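Local coordinates for foldase protein PrsA (Streptococcus pneumoniae, PDB 5TVL), which assists the folding of secreted proteins outside the cell membrane, as a lipoprotein with a parvulin-type peptidyl-prolyl cis-trans isomerase domain, at the interface of chains A and B and the interface of chains A and C. Sequence-based numbering; all coordinates share one arbitrary frame. Chains: chain A/B/C, Foldase protein PrsA.

Contact 1: the interface of chains A and B. Residues chain A 31, 35, 258-260, 269; chain B 5, 12.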
# COMPACT_ATOMS: atom_id res chain seq x y z
N LEU A 31 -9.54 -8.62 -24.69
CA LEU A 31 -10.79 -9.39 -24.66
C LEU A 31 -11.27 -9.61 -23.23
O LEU A 31 -12.48 -9.57 -22.97
CB LEU A 31 -10.64 -10.75 -25.35
CG LEU A 31 -11.95 -11.52 -25.58
CD1 LEU A 31 -12.78 -10.88 -26.68
CD2 LEU A 31 -11.66 -12.98 -25.91
N THR A 35 -14.72 -8.16 -21.65
CA THR A 35 -15.62 -9.06 -20.91
C THR A 35 -16.01 -8.50 -19.54
O THR A 35 -17.18 -8.50 -19.18
CB THR A 35 -15.00 -10.46 -20.75
OG1 THR A 35 -14.64 -10.97 -22.03
CG2 THR A 35 -15.98 -11.42 -20.09
N ILE A 258 -19.89 -17.34 -18.37
CA ILE A 258 -19.17 -16.98 -19.59
C ILE A 258 -18.65 -18.24 -20.27
O ILE A 258 -17.96 -19.05 -19.63
CB ILE A 258 -18.01 -16.01 -19.28
CG1 ILE A 258 -18.55 -14.72 -18.65
CG2 ILE A 258 -17.22 -15.68 -20.54
CD1 ILE A 258 -17.51 -13.91 -17.92
N LYS A 259 -18.98 -18.41 -21.55
CA LYS A 259 -18.43 -19.49 -22.37
C LYS A 259 -17.41 -18.92 -23.34
O LYS A 259 -17.77 -18.16 -24.25
CB LYS A 259 -19.55 -20.22 -23.14
CG LYS A 259 -20.51 -20.98 -22.25
CD LYS A 259 -21.53 -21.78 -23.05
CE LYS A 259 -22.50 -22.50 -22.13
NZ LYS A 259 -23.44 -23.38 -22.88
N VAL A 260 -16.14 -19.26 -23.14
CA VAL A 260 -15.05 -18.82 -24.01
C VAL A 260 -15.05 -19.72 -25.25
O VAL A 260 -14.70 -20.90 -25.17
CB VAL A 260 -13.68 -18.86 -23.30
CG1 VAL A 260 -12.56 -18.40 -24.23
CG2 VAL A 260 -13.70 -18.02 -22.03
N PHE A 269 -8.66 -16.46 -18.99
CA PHE A 269 -9.89 -16.56 -18.19
C PHE A 269 -9.82 -17.57 -17.03
O PHE A 269 -10.68 -17.55 -16.16
CB PHE A 269 -11.10 -16.90 -19.08
CG PHE A 269 -11.64 -15.72 -19.85
CD1 PHE A 269 -12.59 -14.88 -19.27
CD2 PHE A 269 -11.22 -15.45 -21.14
CE1 PHE A 269 -13.10 -13.79 -19.97
CE2 PHE A 269 -11.72 -14.37 -21.85
CZ PHE A 269 -12.66 -13.54 -21.26
N ILE B 5 -16.75 -14.53 -27.15
CA ILE B 5 -17.24 -14.69 -25.78
C ILE B 5 -18.77 -14.55 -25.78
O ILE B 5 -19.32 -13.67 -26.44
CB ILE B 5 -16.65 -13.63 -24.83
CG1 ILE B 5 -15.11 -13.66 -24.85
CG2 ILE B 5 -17.16 -13.82 -23.41
CD1 ILE B 5 -14.47 -14.91 -24.29
N ILE B 12 -19.54 -11.02 -27.21
CA ILE B 12 -18.45 -10.25 -27.82
C ILE B 12 -18.06 -10.98 -29.10
O ILE B 12 -17.72 -12.16 -29.05
CB ILE B 12 -17.22 -10.11 -26.89
CG1 ILE B 12 -17.62 -9.40 -25.59
CG2 ILE B 12 -16.10 -9.34 -27.59
CD1 ILE B 12 -16.55 -9.40 -24.53
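B:Ile5 fills an apolar recess of chain A, its side chain splitting in two to touch several walls. CG1 stands beside its own backbone N and opposite the carbonyl carbon (chi1 -56°), which sends CG1 and CD1 inward while CG2 turns aside. The terminal B:Ile5 CD1 meets the ring of A:Phe269, 3.7 Å from A:Phe269 CE2, and also lies near both methyls of A:Val260, whose side chain runs beside it in the same direction. A:Leu31 comes from another direction, tip to tip, with CD2 3.7 Å from B:Ile5 CG1. The second branch, B:Ile5 CG2, packs against A:Ile258 CG2 at 3.4 Å. Branched aliphatic chains suit this place because each offers two separate apolar arms. The A:Phe269 ring is itself fixed within chain A: A:Val260 CG2 covers one face near the rim and A:Thr35 CB lies in plane at its edge.

Farther out, B:Ile12 sets CG2 3.8 Å from A:Leu31 CD1, the two chains sliding past each other. Its CD1 reaches A:Thr35, whose hydroxyl OG1 donates to A:Leu31 O one helical turn back, at 2.7 Å, and is thereby satisfied.

The patch is part of a two-fold contact between identical chains, which the structure alone does not prove to form in the cell. An antiparallel beta bridge joins A:Val260 of strand 259-260 to B:Ile5, so strands 5-7 and 10-13 of chain B lie against helix 25-44 and the carboxy-terminal segment of chain A.

Contact 2: the interface of chains A and C. Residues chain A 202; chain C 159, 174-175.
A:Gln202 and C:Glu175 meet as loop residues that both have helix-like backbone torsions, with phi/psi near -68°/-43° at the glutamine. C:Glu175 runs its side chain across A:Gln202, past its backbone carbonyl. Its CG is opposite the backbone N (chi1 174°), and the chain stays extended beyond it; the methylene C:Glu175 CG comes 3.4 Å from the backbone carbonyl A:Gln202 O while the carboxylate travels on toward the glutamine side chain. The two side chains cross at about a right angle, and the amide and carboxylate planes are likewise almost perpendicular. As modelled, the amide oxygen A:Gln202 OE1 is 3.0 Å from the carboxylate oxygen C:Glu175 OE2. Two acceptors would clash there, so the pairing is doubtful. At this resolution the amide's oxygen and nitrogen are hard to tell apart, and a flipped amide could present an N-H to the carboxylate instead.

C:Lys159 approaches the same backbone carbonyl from another direction. Its methylene C:Lys159 CE lies 3.4 Å from A:Gln202 O, and the bend at chi4 turns the amine nitrogen NZ aside, to 3.8 Å from A:Gln202 O. C:Thr174 adds a looser flank, its hydroxyl OG1 lying 4.4 Å from A:Gln202 NE2. Long, polar chains suit a contact made by surface loops.

The patch brings the isomerase domains of two copies together through their loops, and may steady the crystal arrangement; the structure alone does not show that this pairing exists in the cell.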
# COMPACT_ATOMS: atom_id res chain seq x y z
N GLN A 202 13.80 6.55 -2.08
CA GLN A 202 13.84 6.97 -3.49
C GLN A 202 12.87 8.10 -3.84
O GLN A 202 13.24 9.03 -4.56
CB GLN A 202 13.60 5.79 -4.44
CG GLN A 202 14.87 5.08 -4.91
CD GLN A 202 14.65 4.27 -6.18
OE1 GLN A 202 15.15 4.62 -7.25
NE2 GLN A 202 13.88 3.20 -6.07
N LYS C 159 16.86 15.91 -5.10
CA LYS C 159 17.59 14.70 -5.52
C LYS C 159 18.21 14.82 -6.91
O LYS C 159 19.39 14.51 -7.10
CB LYS C 159 16.66 13.48 -5.50
CG LYS C 159 16.15 13.11 -4.12
CD LYS C 159 15.04 12.07 -4.21
CE LYS C 159 14.67 11.55 -2.83
NZ LYS C 159 15.74 10.72 -2.21
N THR C 174 9.14 3.84 -8.16
CA THR C 174 8.37 4.63 -7.20
C THR C 174 9.00 6.01 -6.94
O THR C 174 8.46 6.80 -6.16
CB THR C 174 8.26 3.87 -5.86
OG1 THR C 174 9.57 3.68 -5.30
CG2 THR C 174 7.60 2.51 -6.07
N GLU C 175 10.14 6.30 -7.58
CA GLU C 175 10.84 7.58 -7.40
C GLU C 175 10.10 8.75 -8.04
O GLU C 175 10.15 9.87 -7.54
CB GLU C 175 12.27 7.50 -7.96
CG GLU C 175 13.02 8.84 -7.93
CD GLU C 175 14.54 8.72 -8.02
OE1 GLU C 175 15.18 9.75 -8.34
OE2 GLU C 175 15.10 7.63 -7.77

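Contact 3: the interface of chains A and C. Residues chain A 192-195; chain C 64, 66-67, 70.
Hydrogen bonding joins A:Asp194 to C:Asn67 through the backbone of one residue and the side-chain amide of the other. The backbone amide A:Asp194 N donates to C:Asn67 OD1 at 2.9 Å, fairly straight (156° at H), in the carbonyl plane on a lone pair. The return link, C:Asn67 ND2 to A:Asp194 O, is weak at 3.3 Å. Asparagine suits the place because its amide offers an acceptor and a donor side by side, matching the N-H and C=O of a peptide backbone. Its oxygen takes a second bond, C:Arg70 NH2 to C:Asn67 OD1 at 3.0 Å, which helps fix the amide's rotation. Within chain A, the hydroxyl A:Ser193 OG donates to A:Asp194 O.

The charged contact is a salt bridge from C:Arg70 NH2 to the carboxylate oxygen A:Asp194 OD2, 3.4 Å long. A:Asp194 has CG opposite its carbonyl carbon (chi1 -64°), with its carboxylate only 19° from the C:Asn67 amide plane. A:Asp194 OD2 also comes 3.2 Å from C:Glu66 O; two acceptors would clash there, so this approach is doubtful and carries no bond.

Apolar contact is slight: A:Asp194 CG rests 3.6 Å from the methylene C:Glu66 CB, and A:Ser193 CB lies against the C:Asn67 amide.

In this two-fold interface of identical chains, possibly only of the crystal, chain A gives the loop leading into strand 196-198 of the isomerase domain; chain C gives the end of helix 51-64, the following turn and the start of helix 68-75.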
# COMPACT_ATOMS: atom_id res chain seq x y z
N VAL A 192 6.67 17.73 24.40
CA VAL A 192 7.44 17.91 23.17
C VAL A 192 8.27 16.65 22.89
O VAL A 192 9.02 16.19 23.76
CB VAL A 192 8.37 19.14 23.26
CG1 VAL A 192 9.24 19.27 22.01
CG2 VAL A 192 7.56 20.41 23.49
N SER A 193 8.13 16.10 21.69
CA SER A 193 8.91 14.94 21.26
C SER A 193 10.34 15.34 20.94
O SER A 193 10.64 16.52 20.73
CB SER A 193 8.27 14.28 20.03
OG SER A 193 8.46 15.05 18.85
N ASP A 194 11.22 14.34 20.88
CA ASP A 194 12.56 14.49 20.30
C ASP A 194 12.43 14.44 18.77
O ASP A 194 11.31 14.37 18.25
CB ASP A 194 13.49 13.39 20.82
CG ASP A 194 13.72 13.48 22.32
OD1 ASP A 194 14.18 14.55 22.79
OD2 ASP A 194 13.44 12.49 23.03
N VAL A 195 13.55 14.48 18.05
CA VAL A 195 13.52 14.47 16.58
C VAL A 195 13.01 13.11 16.07
O VAL A 195 13.54 12.06 16.45
CB VAL A 195 14.89 14.80 15.93
CG1 VAL A 195 14.80 14.75 14.41
CG2 VAL A 195 15.39 16.17 16.39
N TYR C 64 12.30 6.79 15.28
CA TYR C 64 11.88 7.40 16.55
C TYR C 64 13.03 8.09 17.28
O TYR C 64 12.83 9.13 17.91
CB TYR C 64 11.21 6.34 17.45
CG TYR C 64 9.92 5.82 16.87
CD1 TYR C 64 8.75 6.58 16.94
CD2 TYR C 64 9.86 4.58 16.24
CE1 TYR C 64 7.56 6.11 16.40
CE2 TYR C 64 8.68 4.10 15.70
CZ TYR C 64 7.53 4.87 15.78
OH TYR C 64 6.35 4.39 15.25
N GLU C 66 15.10 9.15 19.97
CA GLU C 66 15.00 9.25 21.43
C GLU C 66 13.55 9.20 21.93
O GLU C 66 13.31 9.32 23.14
CB GLU C 66 15.69 10.53 21.91
CG GLU C 66 17.18 10.64 21.57
CD GLU C 66 18.02 9.56 22.22
OE1 GLU C 66 18.15 8.46 21.64
OE2 GLU C 66 18.57 9.81 23.32
N ASN C 67 12.58 9.03 21.02
CA ASN C 67 11.19 8.74 21.38
C ASN C 67 10.92 7.24 21.50
O ASN C 67 9.82 6.85 21.89
CB ASN C 67 10.23 9.32 20.34
CG ASN C 67 10.34 10.83 20.20
OD1 ASN C 67 10.35 11.56 21.19
ND2 ASN C 67 10.39 11.32 18.96
N ARG C 70 9.89 5.75 24.90
CA ARG C 70 8.59 6.35 25.21
C ARG C 70 7.45 5.73 24.39
O ARG C 70 6.39 5.42 24.94
CB ARG C 70 8.66 7.86 24.99
CG ARG C 70 7.38 8.63 25.30
CD ARG C 70 7.68 10.08 25.67
NE ARG C 70 8.68 10.69 24.78
CZ ARG C 70 9.36 11.81 25.04
NH1 ARG C 70 9.17 12.50 26.17
NH2 ARG C 70 10.24 12.26 24.14

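Contacts 2 and 3 belong to the same two-fold A–C interface, their C-alpha centres about 27 Å apart, whereas contact 1 joins A to B and lies about 40 Å from contact 2 and 57 Å from contact 3. No residue is shared. On chain A, contact 3 runs into strand 196-198 and the loop beyond carries the glutamine of contact 2, so both draw on the isomerase domain; chain C answers with that domain in contact 2 but with helices 51-64 and 68-75 in contact 3. Contact 1 uses helix 25-44 and the carboxy-terminal segment. Chain A can therefore engage both neighbours at once, consistent with the deposited four-chain assembly.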